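Outer membrane lipoprotein carrier protein LolA (Thermus thermophilus, PDB 2YZY) is of unknown function but has a LolA-like fold and probably binds lipoproteins or similar lipid-bearing cargo on the way to the outer membrane. Local coordinates at residues W76-L81 with R190-A195; E147-K152 with P157-F162. All coordinates share one frame; numbering follows the deposited sequence.

Contact 1 (W76-L81 with R190-A195); sequences WNYLYL and RYPKDA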
ATOM      1  N   TRP A  76       4.192   0.068 -14.257  1.00 11.99           N
ATOM      2  CA  TRP A  76       5.180  -0.925 -14.652  1.00 12.87           C
ATOM      3  C   TRP A  76       5.114  -2.074 -13.661  1.00 11.86           C
ATOM      4  O   TRP A  76       5.126  -1.856 -12.451  1.00 12.84           O
ATOM      5  CB  TRP A  76       6.609  -0.376 -14.592  1.00 13.38           C
ATOM      6  CG  TRP A  76       6.952   0.730 -15.536  1.00 18.23           C
ATOM      7  CD1 TRP A  76       6.216   1.174 -16.596  1.00 19.66           C
ATOM      8  CD2 TRP A  76       8.145   1.520 -15.514  1.00 21.08           C
ATOM      9  NE1 TRP A  76       6.881   2.196 -17.238  1.00 22.62           N
ATOM     10  CE2 TRP A  76       8.067   2.429 -16.593  1.00 22.72           C
ATOM     11  CE3 TRP A  76       9.275   1.549 -14.685  1.00 23.64           C
ATOM     12  CZ2 TRP A  76       9.079   3.359 -16.866  1.00 25.02           C
ATOM     13  CZ3 TRP A  76      10.282   2.475 -14.956  1.00 24.64           C
ATOM     14  CH2 TRP A  76      10.174   3.367 -16.039  1.00 25.54           C
ATOM     15  N   ASN A  77       5.045  -3.298 -14.165  1.00 10.13           N
ATOM     16  CA  ASN A  77       5.047  -4.451 -13.284  1.00 10.12           C
ATOM     17  C   ASN A  77       6.180  -5.358 -13.718  1.00  9.65           C
ATOM     18  O   ASN A  77       6.130  -5.961 -14.788  1.00 10.29           O
ATOM     19  CB  ASN A  77       3.712  -5.197 -13.346  1.00 11.43           C
ATOM     20  CG  ASN A  77       2.672  -4.589 -12.433  1.00 15.84           C
ATOM     21  OD1 ASN A  77       2.771  -4.692 -11.209  1.00 17.29           O
ATOM     22  ND2 ASN A  77       1.674  -3.939 -13.018  1.00 20.35           N
ATOM     23  N   TYR A  78       7.223  -5.424 -12.898  1.00  7.34           N
ATOM     24  CA  TYR A  78       8.359  -6.273 -13.210  1.00  8.12           C
ATOM     25  C   TYR A  78       8.175  -7.632 -12.550  1.00  7.74           C
ATOM     26  O   TYR A  78       7.931  -7.728 -11.342  1.00  8.67           O
ATOM     27  CB  TYR A  78       9.670  -5.639 -12.734  1.00  8.26           C
ATOM     28  CG  TYR A  78      10.875  -6.486 -13.082  1.00  8.75           C
ATOM     29  CD1 TYR A  78      11.245  -6.683 -14.416  1.00  8.72           C
ATOM     30  CD2 TYR A  78      11.610  -7.146 -12.092  1.00  9.27           C
ATOM     31  CE1 TYR A  78      12.305  -7.517 -14.758  1.00  8.14           C
ATOM     32  CE2 TYR A  78      12.677  -7.985 -12.426  1.00  8.35           C
ATOM     33  CZ  TYR A  78      13.017  -8.167 -13.761  1.00  9.54           C
ATOM     34  OH  TYR A  78      14.054  -9.006 -14.108  1.00 10.35           O
ATOM     35  N   LEU A  79       8.275  -8.677 -13.364  1.00  6.95           N
ATOM     36  CA  LEU A  79       8.133 -10.051 -12.892  1.00  8.01           C
ATOM     37  C   LEU A  79       9.542 -10.630 -12.923  1.00  8.34           C
ATOM     38  O   LEU A  79      10.085 -10.929 -13.985  1.00  8.78           O
ATOM     39  CB  LEU A  79       7.194 -10.820 -13.824  1.00  9.88           C
ATOM     40  CG  LEU A  79       5.853 -10.119 -14.067  1.00 11.25           C
ATOM     41  CD1 LEU A  79       5.018 -10.932 -15.055  1.00 11.80           C
ATOM     42  CD2 LEU A  79       5.112  -9.940 -12.739  1.00 12.65           C
ATOM     43  N   TYR A  80      10.123 -10.790 -11.741  1.00  6.93           N
ATOM     44  CA  TYR A  80      11.492 -11.260 -11.604  1.00  8.21           C
ATOM     45  C   TYR A  80      11.840 -12.595 -12.256  1.00  7.12           C
ATOM     46  O   TYR A  80      12.784 -12.674 -13.040  1.00  7.82           O
ATOM     47  CB  TYR A  80      11.862 -11.313 -10.121  1.00  7.13           C
ATOM     48  CG  TYR A  80      13.329 -11.587  -9.870  1.00  8.67           C
ATOM     49  CD1 TYR A  80      14.258 -10.546  -9.802  1.00  8.23           C
ATOM     50  CD2 TYR A  80      13.790 -12.891  -9.718  1.00  8.73           C
ATOM     51  CE1 TYR A  80      15.610 -10.802  -9.587  1.00  9.68           C
ATOM     52  CE2 TYR A  80      15.135 -13.157  -9.505  1.00 10.36           C
ATOM     53  CZ  TYR A  80      16.041 -12.111  -9.440  1.00  8.40           C
ATOM     54  OH  TYR A  80      17.372 -12.388  -9.232  1.00 11.56           O
ATOM     55  N   LEU A  81      11.081 -13.639 -11.944  1.00  8.24           N
ATOM     56  CA  LEU A  81      11.381 -14.961 -12.484  1.00  7.24           C
ATOM     57  C   LEU A  81      11.250 -15.088 -13.997  1.00  9.03           C
ATOM     58  O   LEU A  81      11.913 -15.927 -14.601  1.00  9.54           O
ATOM     59  CB  LEU A  81      10.534 -16.021 -11.776  1.00  7.50           C
ATOM     60  CG  LEU A  81      10.943 -16.242 -10.317  1.00  6.90           C
ATOM     61  CD1 LEU A  81       9.898 -17.089  -9.609  1.00  8.21           C
ATOM     62  CD2 LEU A  81      12.315 -16.907 -10.260  1.00  7.67           C
ATOM     63  N   ARG A 190      14.086   3.033 -11.537  1.00 10.80           N
ATOM     64  CA  ARG A 190      15.139   2.127 -11.982  1.00 10.78           C
ATOM     65  C   ARG A 190      14.524   0.796 -12.399  1.00 10.78           C
ATOM     66  O   ARG A 190      13.481   0.390 -11.879  1.00 10.21           O
ATOM     67  CB  ARG A 190      16.167   1.905 -10.868  1.00  8.61           C
ATOM     68  CG  ARG A 190      15.679   1.080  -9.683  1.00  8.06           C
ATOM     69  CD  ARG A 190      16.748   1.052  -8.599  1.00  7.74           C
ATOM     70  NE  ARG A 190      16.452   0.085  -7.542  1.00  8.34           N
ATOM     71  CZ  ARG A 190      15.505   0.234  -6.620  1.00  7.89           C
ATOM     72  NH1 ARG A 190      14.745   1.322  -6.603  1.00  9.48           N
ATOM     73  NH2 ARG A 190      15.313  -0.721  -5.715  1.00  9.07           N
ATOM     74  N   TYR A 191      15.169   0.121 -13.344  1.00 11.57           N
ATOM     75  CA  TYR A 191      14.686  -1.165 -13.835  1.00 12.16           C
ATOM     76  C   TYR A 191      15.839  -1.956 -14.447  1.00 13.09           C
ATOM     77  O   TYR A 191      16.852  -1.381 -14.848  1.00 13.85           O
ATOM     78  CB  TYR A 191      13.604  -0.941 -14.898  1.00 14.46           C
ATOM     79  CG  TYR A 191      14.128  -0.234 -16.129  1.00 17.48           C
ATOM     80  CD1 TYR A 191      14.809  -0.936 -17.124  1.00 19.97           C
ATOM     81  CD2 TYR A 191      14.000   1.146 -16.269  1.00 19.38           C
ATOM     82  CE1 TYR A 191      15.354  -0.280 -18.226  1.00 19.83           C
ATOM     83  CE2 TYR A 191      14.542   1.812 -17.368  1.00 19.56           C
ATOM     84  CZ  TYR A 191      15.217   1.093 -18.340  1.00 20.87           C
ATOM     85  OH  TYR A 191      15.763   1.749 -19.422  1.00 23.96           O
ATOM     86  N   PRO A 192      15.704  -3.287 -14.515  1.00 11.71           N
ATOM     87  CA  PRO A 192      16.752  -4.133 -15.094  1.00 14.23           C
ATOM     88  C   PRO A 192      16.872  -3.808 -16.577  1.00 15.57           C
ATOM     89  O   PRO A 192      15.891  -3.887 -17.316  1.00 14.39           O
ATOM     90  CB  PRO A 192      16.228  -5.545 -14.849  1.00 14.37           C
ATOM     91  CG  PRO A 192      15.407  -5.388 -13.598  1.00 14.97           C
ATOM     92  CD  PRO A 192      14.665  -4.109 -13.872  1.00 13.49           C
ATOM     93  N   LYS A 193      18.073  -3.444 -17.013  1.00 17.89           N
ATOM     94  CA  LYS A 193      18.289  -3.080 -18.403  1.00 19.59           C
ATOM     95  C   LYS A 193      17.988  -4.189 -19.407  1.00 18.86           C
ATOM     96  O   LYS A 193      17.699  -3.912 -20.569  1.00 20.07           O
ATOM     97  CB  LYS A 193      19.727  -2.587 -18.594  1.00 21.99           C
ATOM     98  CG  LYS A 193      20.071  -1.347 -17.777  1.00 26.26           C
ATOM     99  CD  LYS A 193      19.116  -0.202 -18.080  1.00 27.15           C
ATOM    100  CE  LYS A 193      19.573   1.088 -17.421  1.00 29.35           C
ATOM    101  NZ  LYS A 193      20.885   1.537 -17.960  1.00 30.94           N
ATOM    102  N   ASP A 194      18.040  -5.438 -18.957  1.00 18.17           N
ATOM    103  CA  ASP A 194      17.782  -6.571 -19.838  1.00 17.88           C
ATOM    104  C   ASP A 194      16.343  -7.087 -19.756  1.00 16.66           C
ATOM    105  O   ASP A 194      16.037  -8.155 -20.282  1.00 15.86           O
ATOM    106  CB  ASP A 194      18.754  -7.708 -19.512  1.00 20.06           C
ATOM    107  CG  ASP A 194      18.487  -8.335 -18.160  1.00 22.34           C
ATOM    108  OD1 ASP A 194      18.168  -7.595 -17.209  1.00 21.77           O
ATOM    109  OD2 ASP A 194      18.604  -9.573 -18.044  1.00 26.90           O
ATOM    110  N   ALA A 195      15.461  -6.334 -19.105  1.00 13.79           N
ATOM    111  CA  ALA A 195      14.068  -6.760 -18.983  1.00 13.57           C
ATOM    112  C   ALA A 195      13.391  -6.857 -20.347  1.00 13.52           C
ATOM    113  O   ALA A 195      13.650  -6.051 -21.241  1.00 14.50           O
ATOM    114  CB  ALA A 195      13.291  -5.791 -18.080  1.00 12.42           C
TER
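Tyr78, on strand 75-79, and Ala195, which ends a type I turn begun at Pro192, bring the two backbones nearest, with their CA atoms 8.1 Å apart. No hydrogen bond crosses between the segments, so side chains make the contact. The turn is closed by Ala195 N bonding to Pro192 O at 3.1 Å. This sets Pro192 and Ala195 against the same tyrosine. Pro192 CG sits over one face of the Tyr78 ring in a CH-pi contact, 4.0 Å from the ring centroid and 22° off the normal. Its nearest ring atom is Tyr78 CZ, at 3.7 Å. Tyr78 has CG anti to the backbone N (chi1 -178°), which swings the ring out to the turn. Ala195 CB reaches Tyr78 CE1 at 3.9 Å. In the LolA-like fold, this packs the link between helix 185-188 and strand 196-199 against strand 75-79. A leucine in place of Tyr78 would probably take away the flat face under Pro192 CG and leave Asn83 OD1 without its bond to the phenol oxygen. The Tyr78 ring also meets that of Phe67. Next to this pair, Trp76 CZ3 approaches Tyr191 CD2 at 4.2 Å, the two side chains set at a slant.

Contact 2 (E147-K152 with P157-F162); sequences ELYILK and PLRFVF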
ATOM      1  N   GLU A 147     -11.587  -2.837   7.214  1.00 15.21           N
ATOM      2  CA  GLU A 147     -11.228  -2.055   8.385  1.00 14.33           C
ATOM      3  C   GLU A 147      -9.948  -1.333   7.992  1.00 13.22           C
ATOM      4  O   GLU A 147      -9.044  -1.939   7.416  1.00 13.91           O
ATOM      5  CB  GLU A 147     -10.951  -2.966   9.586  1.00 13.57           C
ATOM      6  CG  GLU A 147     -12.135  -3.828  10.006  1.00 14.22           C
ATOM      7  CD  GLU A 147     -11.790  -4.815  11.107  1.00 15.49           C
ATOM      8  OE1 GLU A 147     -10.599  -4.924  11.475  1.00 13.86           O
ATOM      9  OE2 GLU A 147     -12.712  -5.494  11.603  1.00 14.19           O
ATOM     10  N   LEU A 148      -9.885  -0.038   8.278  1.00 12.82           N
ATOM     11  CA  LEU A 148      -8.702   0.760   7.982  1.00 12.67           C
ATOM     12  C   LEU A 148      -8.308   1.461   9.273  1.00 11.74           C
ATOM     13  O   LEU A 148      -9.100   2.206   9.846  1.00 13.59           O
ATOM     14  CB  LEU A 148      -8.999   1.799   6.894  1.00 12.57           C
ATOM     15  CG  LEU A 148      -7.862   2.785   6.574  1.00 12.08           C
ATOM     16  CD1 LEU A 148      -6.608   2.021   6.162  1.00 12.06           C
ATOM     17  CD2 LEU A 148      -8.292   3.730   5.459  1.00 15.00           C
ATOM     18  N   TYR A 149      -7.089   1.208   9.734  1.00  9.95           N
ATOM     19  CA  TYR A 149      -6.590   1.803  10.970  1.00  9.72           C
ATOM     20  C   TYR A 149      -5.604   2.920  10.668  1.00 11.26           C
ATOM     21  O   TYR A 149      -4.629   2.721   9.938  1.00 11.98           O
ATOM     22  CB  TYR A 149      -5.935   0.716  11.824  1.00 10.12           C
ATOM     23  CG  TYR A 149      -6.907  -0.362  12.242  1.00  9.67           C
ATOM     24  CD1 TYR A 149      -7.636  -0.249  13.425  1.00 10.79           C
ATOM     25  CD2 TYR A 149      -7.133  -1.475  11.435  1.00  9.76           C
ATOM     26  CE1 TYR A 149      -8.565  -1.223  13.795  1.00 11.19           C
ATOM     27  CE2 TYR A 149      -8.059  -2.453  11.793  1.00 11.50           C
ATOM     28  CZ  TYR A 149      -8.771  -2.317  12.976  1.00 10.28           C
ATOM     29  OH  TYR A 149      -9.688  -3.278  13.337  1.00 12.83           O
ATOM     30  N   ILE A 150      -5.873   4.093  11.238  1.00 11.16           N
ATOM     31  CA  ILE A 150      -5.047   5.280  11.030  1.00 12.63           C
ATOM     32  C   ILE A 150      -4.460   5.798  12.340  1.00 11.46           C
ATOM     33  O   ILE A 150      -5.195   6.087  13.288  1.00 13.76           O
ATOM     34  CB  ILE A 150      -5.883   6.423  10.401  1.00 12.27           C
ATOM     35  CG1 ILE A 150      -6.554   5.941   9.108  1.00 13.27           C
ATOM     36  CG2 ILE A 150      -5.001   7.646  10.156  1.00 13.47           C
ATOM     37  CD1 ILE A 150      -5.583   5.499   8.015  1.00 13.64           C
ATOM     38  N   LEU A 151      -3.134   5.917  12.390  1.00 11.81           N
ATOM     39  CA  LEU A 151      -2.453   6.426  13.578  1.00 12.33           C
ATOM     40  C   LEU A 151      -2.928   7.865  13.807  1.00 14.57           C
ATOM     41  O   LEU A 151      -2.953   8.668  12.878  1.00 14.35           O
ATOM     42  CB  LEU A 151      -0.933   6.401  13.363  1.00 14.14           C
ATOM     43  CG  LEU A 151      -0.045   6.868  14.523  1.00 14.92           C
ATOM     44  CD1 LEU A 151      -0.227   5.950  15.717  1.00 17.14           C
ATOM     45  CD2 LEU A 151       1.414   6.865  14.084  1.00 15.81           C
ATOM     46  N   LYS A 152      -3.307   8.191  15.040  1.00 16.74           N
ATOM     47  CA  LYS A 152      -3.796   9.539  15.344  1.00 18.26           C
ATOM     48  C   LYS A 152      -2.720  10.619  15.466  1.00 18.65           C
ATOM     49  O   LYS A 152      -2.849  11.690  14.874  1.00 19.57           O
ATOM     50  CB  LYS A 152      -4.632   9.524  16.630  1.00 20.34           C
ATOM     51  CG  LYS A 152      -5.953   8.774  16.508  1.00 23.03           C
ATOM     52  CD  LYS A 152      -6.749   8.812  17.810  1.00 26.53           C
ATOM     53  CE  LYS A 152      -7.175  10.227  18.176  1.00 28.22           C
ATOM     54  NZ  LYS A 152      -7.949  10.261  19.452  1.00 30.60           N
ATOM     55  N   PRO A 157      -1.688   5.333   7.538  1.00 12.40           N
ATOM     56  CA  PRO A 157      -2.271   3.996   7.667  1.00 11.29           C
ATOM     57  C   PRO A 157      -1.377   3.022   8.419  1.00 11.57           C
ATOM     58  O   PRO A 157      -0.157   3.015   8.249  1.00 11.44           O
ATOM     59  CB  PRO A 157      -2.484   3.556   6.215  1.00 12.20           C
ATOM     60  CG  PRO A 157      -2.462   4.847   5.430  1.00 17.40           C
ATOM     61  CD  PRO A 157      -1.401   5.640   6.127  1.00 13.84           C
ATOM     62  N   LEU A 158      -1.992   2.193   9.252  1.00  9.85           N
ATOM     63  CA  LEU A 158      -1.243   1.207  10.011  1.00  8.35           C
ATOM     64  C   LEU A 158      -1.668  -0.207   9.661  1.00  7.77           C
ATOM     65  O   LEU A 158      -0.877  -1.145   9.784  1.00  9.40           O
ATOM     66  CB  LEU A 158      -1.451   1.406  11.514  1.00 11.53           C
ATOM     67  CG  LEU A 158      -0.881   2.658  12.174  1.00 11.62           C
ATOM     68  CD1 LEU A 158      -1.282   2.681  13.643  1.00 14.08           C
ATOM     69  CD2 LEU A 158       0.632   2.660  12.030  1.00 13.53           C
ATOM     70  N   ARG A 159      -2.911  -0.363   9.216  1.00  9.40           N
ATOM     71  CA  ARG A 159      -3.424  -1.696   8.930  1.00  9.75           C
ATOM     72  C   ARG A 159      -4.676  -1.686   8.059  1.00 10.44           C
ATOM     73  O   ARG A 159      -5.544  -0.826   8.211  1.00 11.22           O
ATOM     74  CB  ARG A 159      -3.730  -2.384  10.267  1.00 10.10           C
ATOM     75  CG  ARG A 159      -4.112  -3.848  10.198  1.00  8.05           C
ATOM     76  CD  ARG A 159      -4.460  -4.338  11.594  1.00  8.14           C
ATOM     77  NE  ARG A 159      -4.655  -5.782  11.659  1.00  9.11           N
ATOM     78  CZ  ARG A 159      -5.028  -6.423  12.762  1.00 10.82           C
ATOM     79  NH1 ARG A 159      -5.242  -5.742  13.881  1.00 13.26           N
ATOM     80  NH2 ARG A 159      -5.185  -7.740  12.747  1.00 12.03           N
ATOM     81  N   PHE A 160      -4.753  -2.649   7.145  1.00 10.28           N
ATOM     82  CA  PHE A 160      -5.898  -2.803   6.248  1.00 11.02           C
ATOM     83  C   PHE A 160      -6.406  -4.228   6.428  1.00 10.43           C
ATOM     84  O   PHE A 160      -5.634  -5.181   6.313  1.00 11.02           O
ATOM     85  CB  PHE A 160      -5.481  -2.625   4.782  1.00 11.37           C
ATOM     86  CG  PHE A 160      -4.882  -1.282   4.463  1.00 14.61           C
ATOM     87  CD1 PHE A 160      -5.609  -0.336   3.748  1.00 14.80           C
ATOM     88  CD2 PHE A 160      -3.576  -0.982   4.840  1.00 15.56           C
ATOM     89  CE1 PHE A 160      -5.040   0.892   3.407  1.00 16.89           C
ATOM     90  CE2 PHE A 160      -2.999   0.245   4.503  1.00 17.02           C
ATOM     91  CZ  PHE A 160      -3.732   1.181   3.786  1.00 15.60           C
ATOM     92  N   VAL A 161      -7.698  -4.377   6.701  1.00 10.41           N
ATOM     93  CA  VAL A 161      -8.282  -5.703   6.885  1.00 11.91           C
ATOM     94  C   VAL A 161      -9.507  -5.853   5.996  1.00 12.12           C
ATOM     95  O   VAL A 161     -10.442  -5.060   6.083  1.00 13.69           O
ATOM     96  CB  VAL A 161      -8.720  -5.939   8.349  1.00 12.69           C
ATOM     97  CG1 VAL A 161      -9.203  -7.370   8.514  1.00 13.51           C
ATOM     98  CG2 VAL A 161      -7.566  -5.662   9.300  1.00 11.43           C
ATOM     99  N   PHE A 162      -9.492  -6.870   5.143  1.00 13.61           N
ATOM    100  CA  PHE A 162     -10.599  -7.136   4.228  1.00 14.32           C
ATOM    101  C   PHE A 162     -11.344  -8.383   4.689  1.00 14.65           C
ATOM    102  O   PHE A 162     -10.736  -9.426   4.931  1.00 15.24           O
ATOM    103  CB  PHE A 162     -10.052  -7.320   2.812  1.00 16.92           C
ATOM    104  CG  PHE A 162      -9.384  -6.091   2.268  1.00 16.78           C
ATOM    105  CD1 PHE A 162     -10.127  -5.102   1.631  1.00 18.35           C
ATOM    106  CD2 PHE A 162      -8.018  -5.891   2.451  1.00 17.97           C
ATOM    107  CE1 PHE A 162      -9.522  -3.928   1.186  1.00 18.97           C
ATOM    108  CE2 PHE A 162      -7.402  -4.720   2.010  1.00 18.59           C
ATOM    109  CZ  PHE A 162      -8.157  -3.736   1.377  1.00 16.96           C
TER
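The beta hairpin of strands 145-151 and 156-163 holds this contact, and its short strand axes run antiparallel at 165° and 4.6 Å apart. Glu147 and Val161 form a hydrogen-bonded pair. Glu147 N gives to Val161 O at 2.7 Å, and Val161 N returns a bond to Glu147 O. Tyr149 N then bonds to Arg159 O, nearly straight at 171°. Here the register slips by one. Tyr149 O takes Leu158 N instead, so Leu158 is the extra residue of a beta bulge and Ile150 pairs with Pro157. The side chain of Leu158 turns toward Leu151, with Leu158 CD1 against Leu151 CB at 3.7 Å.

Leu148, Ile150, Pro157 and Phe160 share one face, and helix 7-18 packs on the first three of them in this LolA-like fold. Leu148 CD1 lies over one face of the Phe160 ring, a close CH-pi contact 3.7 Å from the centroid. Ile150 CD1 packs beside Pro157 CB at 4.1 Å.

Glu147, Tyr149, Arg159 and Val161 occupy the other face. Arg159 has CG anti to the backbone N and an extended chain to NE, which lays it alongside Tyr149, with Arg159 CB 3.7 Å from Tyr149 CD2. Its guanidinium plane is turned 29° from the ring, and its NH2 makes a salt bridge to Asp172. Val161 CG2 meets the edge of the Tyr149 ring. Tyr149 OH gives a 2.6 Å hydrogen bond to Glu147 OE1 from above the carboxylate plane, which ties the phenol to the carboxylate on the same strand. Glu147 OE2 is hydrogen-bonded to a molecule of methylpentanediol, probably from the crystallisation liquor.

Overall arrangement
From the N terminus the chain first forms helix 7-18, then the strands that lead to strand 75-79, where contact 1 opens. It goes on through strands 84-88, 116-125 and 128-136 into the hairpin of contact 2. That contact closes a loop of four residues. The chain then adds strand 169-180 and helix 185-188 before segment 190-195 closes contact 1 across 108 residues. Contact 2 is therefore nested inside contact 1. They lie on opposite sides of the chain's centre, their own centres 31 Å apart, and do not touch. Contact 2 joins neighbouring strands beneath the N-terminal helix. Contact 1 ties the connection before strand 196-199 to strand 75-79.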